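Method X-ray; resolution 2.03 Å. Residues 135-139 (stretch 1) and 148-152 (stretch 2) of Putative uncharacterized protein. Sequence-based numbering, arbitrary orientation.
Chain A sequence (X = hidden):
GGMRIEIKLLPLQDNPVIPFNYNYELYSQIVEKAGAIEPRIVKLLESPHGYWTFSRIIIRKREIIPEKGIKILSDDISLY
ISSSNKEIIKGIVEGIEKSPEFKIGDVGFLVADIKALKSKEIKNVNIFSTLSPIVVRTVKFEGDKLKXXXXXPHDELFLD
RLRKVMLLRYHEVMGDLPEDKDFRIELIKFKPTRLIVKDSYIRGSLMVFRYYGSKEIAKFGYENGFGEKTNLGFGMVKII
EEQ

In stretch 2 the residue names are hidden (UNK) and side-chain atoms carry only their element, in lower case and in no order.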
ATOM      1  N   VAL A 135      -2.095   1.094   8.176  1.00 21.63           N
ATOM      2  CA  VAL A 135      -1.306   1.344   9.375  1.00 20.99           C
ATOM      3  C   VAL A 135      -1.614   2.724   9.950  1.00 21.44           C
ATOM      4  O   VAL A 135      -1.556   3.730   9.246  1.00 19.33           O
ATOM      5  CB  VAL A 135       0.208   1.276   9.058  1.00 22.07           C
ATOM      6  CG1 VAL A 135       1.028   1.560  10.321  1.00 22.69           C
ATOM      7  CG2 VAL A 135       0.561  -0.107   8.498  1.00 19.52           C
ATOM      8  N   VAL A 136      -1.962   2.756  11.232  1.00 22.00           N
ATOM      9  CA  VAL A 136      -2.258   4.004  11.926  1.00 22.04           C
ATOM     10  C   VAL A 136      -1.592   3.886  13.287  1.00 26.08           C
ATOM     11  O   VAL A 136      -1.903   2.979  14.063  1.00 24.12           O
ATOM     12  CB  VAL A 136      -3.774   4.213  12.126  1.00 22.70           C
ATOM     13  CG1 VAL A 136      -4.017   5.521  12.873  1.00 20.16           C
ATOM     14  CG2 VAL A 136      -4.492   4.238  10.767  1.00 19.44           C
ATOM     15  N   ARG A 137      -0.678   4.803  13.580  1.00 28.62           N
ATOM     16  CA  ARG A 137       0.047   4.740  14.840  1.00 33.42           C
ATOM     17  C   ARG A 137      -0.062   5.973  15.722  1.00 34.74           C
ATOM     18  O   ARG A 137      -0.513   7.036  15.295  1.00 33.08           O
ATOM     19  CB  ARG A 137       1.523   4.463  14.555  1.00 34.96           C
ATOM     20  CG  ARG A 137       1.749   3.241  13.691  1.00 38.86           C
ATOM     21  CD  ARG A 137       2.639   3.565  12.510  1.00 43.23           C
ATOM     22  NE  ARG A 137       4.050   3.667  12.861  1.00 44.55           N
ATOM     23  CZ  ARG A 137       4.814   2.635  13.206  1.00 47.96           C
ATOM     24  NH1 ARG A 137       4.306   1.414  13.254  1.00 49.19           N
ATOM     25  NH2 ARG A 137       6.097   2.820  13.483  1.00 48.19           N
ATOM     26  N   THR A 138       0.358   5.800  16.969  1.00 36.70           N
ATOM     27  CA  THR A 138       0.367   6.868  17.950  1.00 40.10           C
ATOM     28  C   THR A 138       1.629   6.650  18.783  1.00 43.34           C
ATOM     29  O   THR A 138       2.320   5.647  18.610  1.00 42.25           O
ATOM     30  CB  THR A 138      -0.885   6.826  18.851  1.00 39.10           C
ATOM     31  OG1 THR A 138      -0.869   7.950  19.739  1.00 41.44           O
ATOM     32  CG2 THR A 138      -0.930   5.546  19.657  1.00 37.69           C
ATOM     33  N   VAL A 139       1.937   7.583  19.672  1.00 47.89           N
ATOM     34  CA  VAL A 139       3.129   7.461  20.502  1.00 53.43           C
ATOM     35  C   VAL A 139       2.806   7.051  21.933  1.00 57.27           C
ATOM     36  O   VAL A 139       1.990   7.686  22.599  1.00 57.94           O
ATOM     37  CB  VAL A 139       3.919   8.791  20.535  1.00 53.14           C
ATOM     38  CG1 VAL A 139       5.078   8.688  21.510  1.00 54.30           C
ATOM     39  CG2 VAL A 139       4.435   9.119  19.145  1.00 53.34           C
ATOM     40  N   UNK A 148       6.600   3.705  18.872  1.00 57.73           N
ATOM     41  CA  UNK A 148       5.375   3.793  18.096  1.00 53.90           C
ATOM     42  C   UNK A 148       4.436   2.667  18.483  1.00 49.96           C
ATOM     43  O   UNK A 148       4.866   1.543  18.740  1.00 48.81           O
ATOM     44  c   UNK A 148       6.251   5.011  16.055  1.00 59.90           C
ATOM     45  n   UNK A 148       6.988   7.046  15.683  1.00 62.46           N
ATOM     46  n   UNK A 148       6.689   5.138  14.754  1.00 62.28           N
ATOM     47  c   UNK A 148       6.443   6.220  16.635  1.00 61.24           C
ATOM     48  c   UNK A 148       5.681   3.737  16.598  1.00 57.02           C
ATOM     49  c   UNK A 148       7.127   6.369  14.557  1.00 62.77           C
ATOM     50  N   UNK A 149       3.151   2.985  18.546  1.00 44.53           N
ATOM     51  CA  UNK A 149       2.143   2.008  18.897  1.00 40.60           C
ATOM     52  C   UNK A 149       1.125   1.916  17.761  1.00 37.46           C
ATOM     53  O   UNK A 149       0.463   2.900  17.428  1.00 33.11           O
ATOM     54  c   UNK A 149      -0.177  -0.558  21.773  1.00 50.68           C
ATOM     55  c   UNK A 149       0.571   1.346  20.744  1.00 47.27           C
ATOM     56  c   UNK A 149       2.194  -0.179  22.101  1.00 50.43           C
ATOM     57  c   UNK A 149      -0.767   1.196  20.521  1.00 47.96           C
ATOM     58  n   UNK A 149      -1.225   0.054  21.135  1.00 49.99           N
ATOM     59  c   UNK A 149       2.229  -1.353  22.850  1.00 51.77           C
ATOM     60  c   UNK A 149       1.067  -2.117  23.053  1.00 52.00           C
ATOM     61  c   UNK A 149      -0.142  -1.736  22.526  1.00 51.80           C
ATOM     62  c   UNK A 149       0.972   0.231  21.549  1.00 49.61           C
ATOM     63  c   UNK A 149       1.457   2.410  20.203  1.00 42.47           C
ATOM     64  N   UNK A 150       1.020   0.731  17.167  1.00 34.55           N
ATOM     65  CA  UNK A 150       0.100   0.488  16.061  1.00 34.03           C
ATOM     66  C   UNK A 150      -1.331   0.311  16.548  1.00 31.76           C
ATOM     67  O   UNK A 150      -1.607  -0.490  17.447  1.00 31.61           O
ATOM     68  c   UNK A 150       0.556  -0.746  15.276  1.00 35.07           C
ATOM     69  o   UNK A 150       2.373   0.604  14.575  1.00 40.35           O
ATOM     70  o   UNK A 150       2.572  -1.558  14.281  1.00 38.74           O
ATOM     71  c   UNK A 150       1.932  -0.559  14.668  1.00 38.29           C
ATOM     72  N   UNK A 151      -2.237   1.069  15.941  1.00 28.15           N
ATOM     73  CA  UNK A 151      -3.648   1.040  16.305  1.00 27.41           C
ATOM     74  C   UNK A 151      -4.503   0.276  15.299  1.00 27.56           C
ATOM     75  O   UNK A 151      -4.105   0.082  14.150  1.00 24.65           O
ATOM     76  c   UNK A 151      -4.171   2.473  16.428  1.00 26.89           C
ATOM     77  c   UNK A 151      -3.439   3.360  17.443  1.00 28.95           C
ATOM     78  c   UNK A 151      -3.864   4.808  17.260  1.00 26.63           C
ATOM     79  c   UNK A 151      -3.740   2.877  18.865  1.00 26.68           C
ATOM     80  N   UNK A 152      -5.682  -0.143  15.757  1.00 28.29           N
ATOM     81  CA  UNK A 152      -6.651  -0.878  14.947  1.00 30.96           C
ATOM     82  C   UNK A 152      -7.973  -0.117  15.023  1.00 32.24           C
ATOM     83  O   UNK A 152      -8.174   0.686  15.933  1.00 31.95           O
ATOM     84  c   UNK A 152      -4.976  -3.254  16.899  1.00 31.91           C
ATOM     85  c   UNK A 152      -3.186  -4.520  15.924  1.00 32.79           C
ATOM     86  c   UNK A 152      -4.925  -3.617  14.535  1.00 30.47           C
ATOM     87  c   UNK A 152      -3.745  -4.344  14.667  1.00 31.74           C
ATOM     88  c   UNK A 152      -3.792  -3.975  17.044  1.00 31.59           C
ATOM     89  c   UNK A 152      -5.559  -3.066  15.645  1.00 31.72           C
ATOM     90  o   UNK A 152      -2.040  -5.261  16.063  1.00 34.64           O
ATOM     91  c   UNK A 152      -6.843  -2.287  15.500  1.00 30.33           C
TER
HETATM   92  O   HOH W   1      -1.727   0.170  12.640  1.00 21.90           O

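Position 148 carries six side-chain atoms, one carbon followed by a five-membered ring of three carbons and two nitrogens. One ring nitrogen lies 2.7 Å from Arg137 NH2, which meets it near the plane of the ring, where its lone pair can lie. That ring is an imidazole, so the residue is histidine, and the bond runs from Arg137 NH2 to His148 ND1. His148 CB sits over one face of the guanidinium, so the same residue both covers the arginine head and accepts a hydrogen bond from it.

Position 149 has ten side-chain atoms: one carbon, then fused five- and six-membered rings holding eight carbons and one nitrogen. Its CB lies 4.0 Å from Thr138 CG2, but the end of the side chain leads away from stretch 1. Only an indole fits, and the residue is tryptophan. The backbone does more here. Trp149 N donates to Thr138 O at 2.8 Å and Thr138 N donates to Trp149 O at 2.9 Å, the closed pair of bonds typical of an antiparallel hydrogen-bonded position.

Position 150 shows four side-chain atoms, two carbons with two oxygens on the second. One of those oxygens lies 2.5 Å from Arg137 NH1. This is a short carboxylate, and since asparagine would have the same shape with a nitrogen in place of one oxygen, the elements settle it as aspartate. Arg137 NH1 and Asp150 OD2 form a salt bridge, although that oxygen is crowded in the model and its place is less sure. OD1 is hydrogen-bonded elsewhere in the structure.

Position 151 has four carbons, forked at the second, and one terminal carbon packs 3.9 Å from Thr138 CG2: leucine. That carbon, CD1, is also 4.4 Å from Val136 CG1. Leu151 N donates to Val136 O at 2.7 Å, while water 1 accepts from Val136 N at 3.0 Å and its oxygen lies 2.8 Å from Leu151 O, to which it can donate, so it can bridge the two strands where a direct bond is absent.

Position 152 bears one carbon and a six-carbon ring with one oxygen, a phenol, hence tyrosine. Its CA-to-CB bond points away, and it makes no contact with stretch 1.

The rule of the contact is alternation across antiparallel strands. Val136, Thr138, Trp149 and Leu151 share one face, with leucine touching both stretch 1 partners there; Arg137, Val139, His148 and Asp150 share the other. On that second face Arg137 pairs with Asp150 in register, at a CA to CA distance of 4.4 Å, and its guanidinium also reaches His148, so one long side chain serves two residues of the facing strand.

Stretch 2 148-152: HWDLY
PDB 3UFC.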